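Local coordinates for protein D-alanyl transferase DltD (Enterococcus faecium TX0133A04, PDB 6PFX) that probably takes part in the D-alanylation of lipoteichoic acid in the Gram-positive cell wall, as a DltD-family member of the SGNH hydrolase clan, at residues E221-I224 and L225-I229; Q259-K262 and N263-Y266. One frame throughout, in Å; residues are numbered along the deposited sequence.

Contact 1 (E221-I224 and L225-I229)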
loop_
_atom_site.group_PDB
_atom_site.type_symbol
_atom_site.label_atom_id
_atom_site.label_comp_id
_atom_site.label_asym_id
_atom_site.label_seq_id
_atom_site.Cartn_x
_atom_site.Cartn_y
_atom_site.Cartn_z
ATOM N N GLU A 221 -5.399 -26.530 -10.059
ATOM C CA GLU A 221 -4.120 -27.115 -9.660
ATOM C C GLU A 221 -3.402 -26.197 -8.681
ATOM O O GLU A 221 -2.850 -26.657 -7.670
ATOM C CB GLU A 221 -3.249 -27.363 -10.894
ATOM C CG GLU A 221 -3.862 -28.385 -11.838
ATOM C CD GLU A 221 -3.097 -28.572 -13.134
ATOM O OE1 GLU A 221 -2.083 -27.875 -13.354
ATOM O OE2 GLU A 221 -3.529 -29.421 -13.945
ATOM N N LEU A 222 -3.406 -24.891 -8.967
ATOM C CA LEU A 222 -2.761 -23.930 -8.081
ATOM C C LEU A 222 -3.453 -23.869 -6.725
ATOM O O LEU A 222 -2.784 -23.797 -5.692
ATOM C CB LEU A 222 -2.713 -22.542 -8.724
ATOM C CG LEU A 222 -1.756 -22.375 -9.894
ATOM C CD1 LEU A 222 -1.901 -21.019 -10.534
ATOM C CD2 LEU A 222 -0.331 -22.553 -9.439
ATOM N N SER A 223 -4.791 -23.892 -6.710
ATOM C CA SER A 223 -5.533 -23.885 -5.455
ATOM C C SER A 223 -5.211 -25.115 -4.617
ATOM O O SER A 223 -4.997 -25.012 -3.402
ATOM C CB SER A 223 -7.026 -23.833 -5.774
ATOM O OG SER A 223 -7.806 -23.911 -4.599
ATOM N N ILE A 224 -5.169 -26.288 -5.253
ATOM C CA ILE A 224 -4.818 -27.515 -4.546
ATOM C C ILE A 224 -3.439 -27.390 -3.923
ATOM O O ILE A 224 -3.227 -27.768 -2.764
ATOM C CB ILE A 224 -4.903 -28.715 -5.503
ATOM C CG1 ILE A 224 -6.363 -29.038 -5.801
ATOM C CG2 ILE A 224 -4.174 -29.914 -4.918
ATOM C CD1 ILE A 224 -6.522 -29.945 -6.988
ATOM N N LEU A 225 -2.481 -26.846 -4.679
ATOM C CA LEU A 225 -1.130 -26.683 -4.162
ATOM C C LEU A 225 -1.112 -25.682 -3.016
ATOM O O LEU A 225 -0.434 -25.904 -2.006
ATOM C CB LEU A 225 -0.184 -26.253 -5.284
ATOM C CG LEU A 225 1.257 -25.962 -4.864
ATOM C CD1 LEU A 225 1.969 -27.198 -4.420
ATOM C CD2 LEU A 225 2.017 -25.307 -6.019
ATOM N N ALA A 226 -1.864 -24.583 -3.143
ATOM C CA ALA A 226 -1.915 -23.600 -2.064
ATOM C C ALA A 226 -2.490 -24.208 -0.787
ATOM O O ALA A 226 -2.030 -23.901 0.323
ATOM C CB ALA A 226 -2.716 -22.367 -2.493
ATOM N N ASN A 227 -3.517 -25.048 -0.923
ATOM C CA ASN A 227 -4.085 -25.716 0.239
ATOM C C ASN A 227 -3.096 -26.708 0.835
ATOM O O ASN A 227 -2.998 -26.826 2.063
ATOM C CB ASN A 227 -5.384 -26.422 -0.139
ATOM C CG ASN A 227 -6.548 -25.472 -0.290
ATOM O OD1 ASN A 227 -6.581 -24.398 0.311
ATOM N ND2 ASN A 227 -7.538 -25.888 -1.059
ATOM N N GLN A 228 -2.334 -27.413 -0.014
ATOM C CA GLN A 228 -1.357 -28.360 0.514
ATOM C C GLN A 228 -0.251 -27.640 1.275
ATOM O O GLN A 228 0.115 -28.043 2.385
ATOM C CB GLN A 228 -0.755 -29.215 -0.597
ATOM C CG GLN A 228 -1.726 -30.166 -1.262
ATOM C CD GLN A 228 -1.177 -30.761 -2.554
ATOM O OE1 GLN A 228 -0.257 -30.215 -3.164
ATOM N NE2 GLN A 228 -1.743 -31.887 -2.972
ATOM N N ILE A 229 0.268 -26.551 0.711
ATOM C CA ILE A 229 1.325 -25.810 1.384
ATOM C C ILE A 229 0.787 -25.169 2.655
ATOM O O ILE A 229 1.421 -25.240 3.716
ATOM C CB ILE A 229 1.940 -24.790 0.409
ATOM C CG1 ILE A 229 2.623 -25.527 -0.749
ATOM C CG2 ILE A 229 2.931 -23.905 1.125
ATOM C CD1 ILE A 229 3.104 -24.615 -1.877
#

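Contact 2 (Q259-K262 and N263-Y266)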
loop_
_atom_site.group_PDB
_atom_site.type_symbol
_atom_site.label_atom_id
_atom_site.label_comp_id
_atom_site.label_asym_id
_atom_site.label_seq_id
_atom_site.Cartn_x
_atom_site.Cartn_y
_atom_site.Cartn_z
ATOM N N GLN A 259 -9.665 -12.175 23.475
ATOM C CA GLN A 259 -10.582 -11.043 23.599
ATOM C C GLN A 259 -9.879 -9.686 23.612
ATOM O O GLN A 259 -10.517 -8.666 23.911
ATOM C CB GLN A 259 -11.533 -11.169 24.802
ATOM C CG GLN A 259 -12.624 -12.199 24.625
ATOM C CD GLN A 259 -13.603 -11.848 23.510
ATOM O OE1 GLN A 259 -13.637 -12.507 22.472
ATOM N NE2 GLN A 259 -14.409 -10.814 23.727
ATOM N N SER A 260 -8.587 -9.639 23.269
ATOM C CA SER A 260 -7.819 -8.405 23.391
ATOM C C SER A 260 -8.229 -7.352 22.376
ATOM O O SER A 260 -7.903 -6.176 22.567
ATOM C CB SER A 260 -6.323 -8.685 23.247
ATOM O OG SER A 260 -6.041 -9.270 21.988
ATOM N N GLN A 261 -8.936 -7.742 21.314
ATOM C CA GLN A 261 -9.316 -6.843 20.228
ATOM C C GLN A 261 -10.821 -6.613 20.168
ATOM O O GLN A 261 -11.325 -6.103 19.166
ATOM C CB GLN A 261 -8.793 -7.413 18.905
ATOM C CG GLN A 261 -7.292 -7.662 18.962
ATOM C CD GLN A 261 -6.699 -8.319 17.712
ATOM O OE1 GLN A 261 -7.407 -8.718 16.792
ATOM N NE2 GLN A 261 -5.378 -8.444 17.700
ATOM N N LYS A 262 -11.548 -6.932 21.239
ATOM C CA LYS A 262 -13.004 -6.849 21.182
ATOM C C LYS A 262 -13.508 -5.432 20.907
ATOM O O LYS A 262 -14.595 -5.265 20.337
ATOM C CB LYS A 262 -13.608 -7.380 22.485
ATOM C CG LYS A 262 -13.344 -6.512 23.690
ATOM C CD LYS A 262 -13.899 -7.157 24.960
ATOM C CE LYS A 262 -13.546 -6.335 26.190
ATOM N NZ LYS A 262 -14.141 -6.900 27.434
ATOM N N ASN A 263 -12.753 -4.404 21.292
ATOM C CA ASN A 263 -13.206 -3.030 21.094
ATOM C C ASN A 263 -12.442 -2.301 20.000
ATOM O O ASN A 263 -12.621 -1.086 19.837
ATOM C CB ASN A 263 -13.152 -2.245 22.403
ATOM C CG ASN A 263 -14.083 -2.814 23.449
ATOM O OD1 ASN A 263 -15.267 -3.039 23.199
ATOM N ND2 ASN A 263 -13.544 -3.080 24.618
ATOM N N TRP A 264 -11.623 -3.015 19.230
ATOM C CA TRP A 264 -10.855 -2.393 18.159
ATOM C C TRP A 264 -11.772 -1.990 17.008
ATOM O O TRP A 264 -12.702 -2.717 16.646
ATOM C CB TRP A 264 -9.782 -3.364 17.670
ATOM C CG TRP A 264 -8.582 -3.489 18.576
ATOM C CD1 TRP A 264 -8.485 -3.127 19.901
ATOM C CD2 TRP A 264 -7.306 -4.021 18.213
ATOM N NE1 TRP A 264 -7.210 -3.384 20.365
ATOM C CE2 TRP A 264 -6.478 -3.954 19.353
ATOM C CE3 TRP A 264 -6.783 -4.557 17.029
ATOM C CZ2 TRP A 264 -5.158 -4.402 19.339
ATOM C CZ3 TRP A 264 -5.472 -4.999 17.015
ATOM C CH2 TRP A 264 -4.672 -4.903 18.156
ATOM N N ASP A 265 -11.479 -0.840 16.401
ATOM C CA ASP A 265 -12.371 -0.233 15.418
ATOM C C ASP A 265 -11.484 0.423 14.375
ATOM O O ASP A 265 -10.596 1.203 14.735
ATOM C CB ASP A 265 -13.293 0.803 16.084
ATOM C CG ASP A 265 -14.585 1.054 15.292
ATOM O OD1 ASP A 265 -14.586 0.870 14.055
ATOM O OD2 ASP A 265 -15.605 1.446 15.896
ATOM N N TYR A 266 -11.688 0.060 13.106
ATOM C CA TYR A 266 -10.961 0.641 11.984
ATOM C C TYR A 266 -11.846 1.536 11.118
ATOM O O TYR A 266 -11.502 1.821 9.962
ATOM C CB TYR A 266 -10.368 -0.477 11.121
ATOM C CG TYR A 266 -9.433 -1.455 11.805
ATOM C CD1 TYR A 266 -8.557 -1.042 12.799
ATOM C CD2 TYR A 266 -9.389 -2.791 11.407
ATOM C CE1 TYR A 266 -7.690 -1.937 13.408
ATOM C CE2 TYR A 266 -8.527 -3.688 12.010
ATOM C CZ TYR A 266 -7.665 -3.259 12.991
ATOM O OH TYR A 266 -6.818 -4.187 13.575
HETATM O O HOH W 1 -10.113 -4.401 22.754
HETATM O O HOH W 2 -13.688 -5.226 17.179
#

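Contact 1 (E221-I224 and L225-I229)
The side chains of Ile224 and Gln228 lie next to each other, with a common direction, one turn apart on helix 219-233. The touching branch of the isoleucine is its methyl CG2, which sits 3.7 Å from the amide nitrogen NE2 of Gln228. Gln228 CG, beside its own backbone N and anti to the carbonyl carbon (chi1 -67°), passes 3.2 Å from Ile224 O, and beyond it the chain runs out extended, bringing the flat amide alongside the isoleucine. Asn227, the residue before Gln228, folds back over the preceding turn: its CG lies 3.5 Å from Ser223 O. The serine hydroxyl hydrogen-bonds Lys352 NZ; the Asn227 side chain also rests on Lys352. On the inward side the methyl CB of Ala226 packs 3.5 Å from Leu222 O.

Four successive i to i+4 backbone bonds set these spacings. Ala226 N reaches Leu222 O at 2.8 Å, and Gln228 N reaches Ile224 O at 2.9 Å, with the N-H within 30° of straight in each of the four. The result is regular alpha-helix with two unlike sides. Ile224 and Gln228 belong to the exposed one; Leu222, Ala226 and Ile229 are buried, meeting Leu355 and Trp351 of helix 351-365, with Phe54, Leu213 and Tyr217 from loops also packing here. Helix 219-233 thus lies against helix 351-365, which follows the last strand of the parallel sheet, 330-332.

Contact 2 (Q259-K262 and N263-Y266)
The indole of Trp264 carries the side chain of Gln261 on one face. Gln261 CG stands 3.5 Å from the centroid of the Trp264 six-membered ring and only 5° off the ring normal, a CH-pi contact over the centre of the face. Further out the amide lies nearly flat on the ring, the two planes 16° apart, with Gln261 NE2 3.5 Å from Trp264 CZ3. Both first torsions serve this overlap: Gln261 (chi1 -55°) and Trp264 each hold CG beside their own backbone N, and the extended glutamine chain then follows the ring. Its OE1 is bound by Thr304 OG1, which should limit rotation of the stacked amide, and Leu306 touches both side chains. Ser260 O approaches the indole obliquely, 3.6 Å from Trp264 NE1.

Away from the indole, the Lys262 chain runs next to Asn263, with Lys262 CE 3.6 Å from Asn263 ND2. The backbone is closed by the hydrogen bond from Trp264 N to Gln261 O, 3.1 Å. Water 1 donates to Ser260 O and accepts from Asn263 N, 3.0 Å away, bridging the bend.

Two overlapping type I beta turns, Gln259 to Lys262 and Gln261 to Trp264, make up this part of the surface loop between helices 254-257 and 271-284; the glutamine-tryptophan stack joins the first and last residues of the second turn.

Contact 1 and contact 2 occur in series along the chain, the helical one first, with helices 243-250 and 254-257 among the elements between them. Their centres are 32 Å apart and their nearest atoms about 23 Å, so they do not touch. Both are peripheral, centred 26 Å and 23 Å from the middle of the chain. Contact 1 packs on helix 351-365, whereas contact 2 borders the loop between helices 298-304 and 308-323. Ser46, His348 and Asp345 have the geometry of a Ser-His-Asp triad, consistent with the SGNH hydrolase clan; the last two lie a few residues before helix 351-365, the helix on which contact 1 packs.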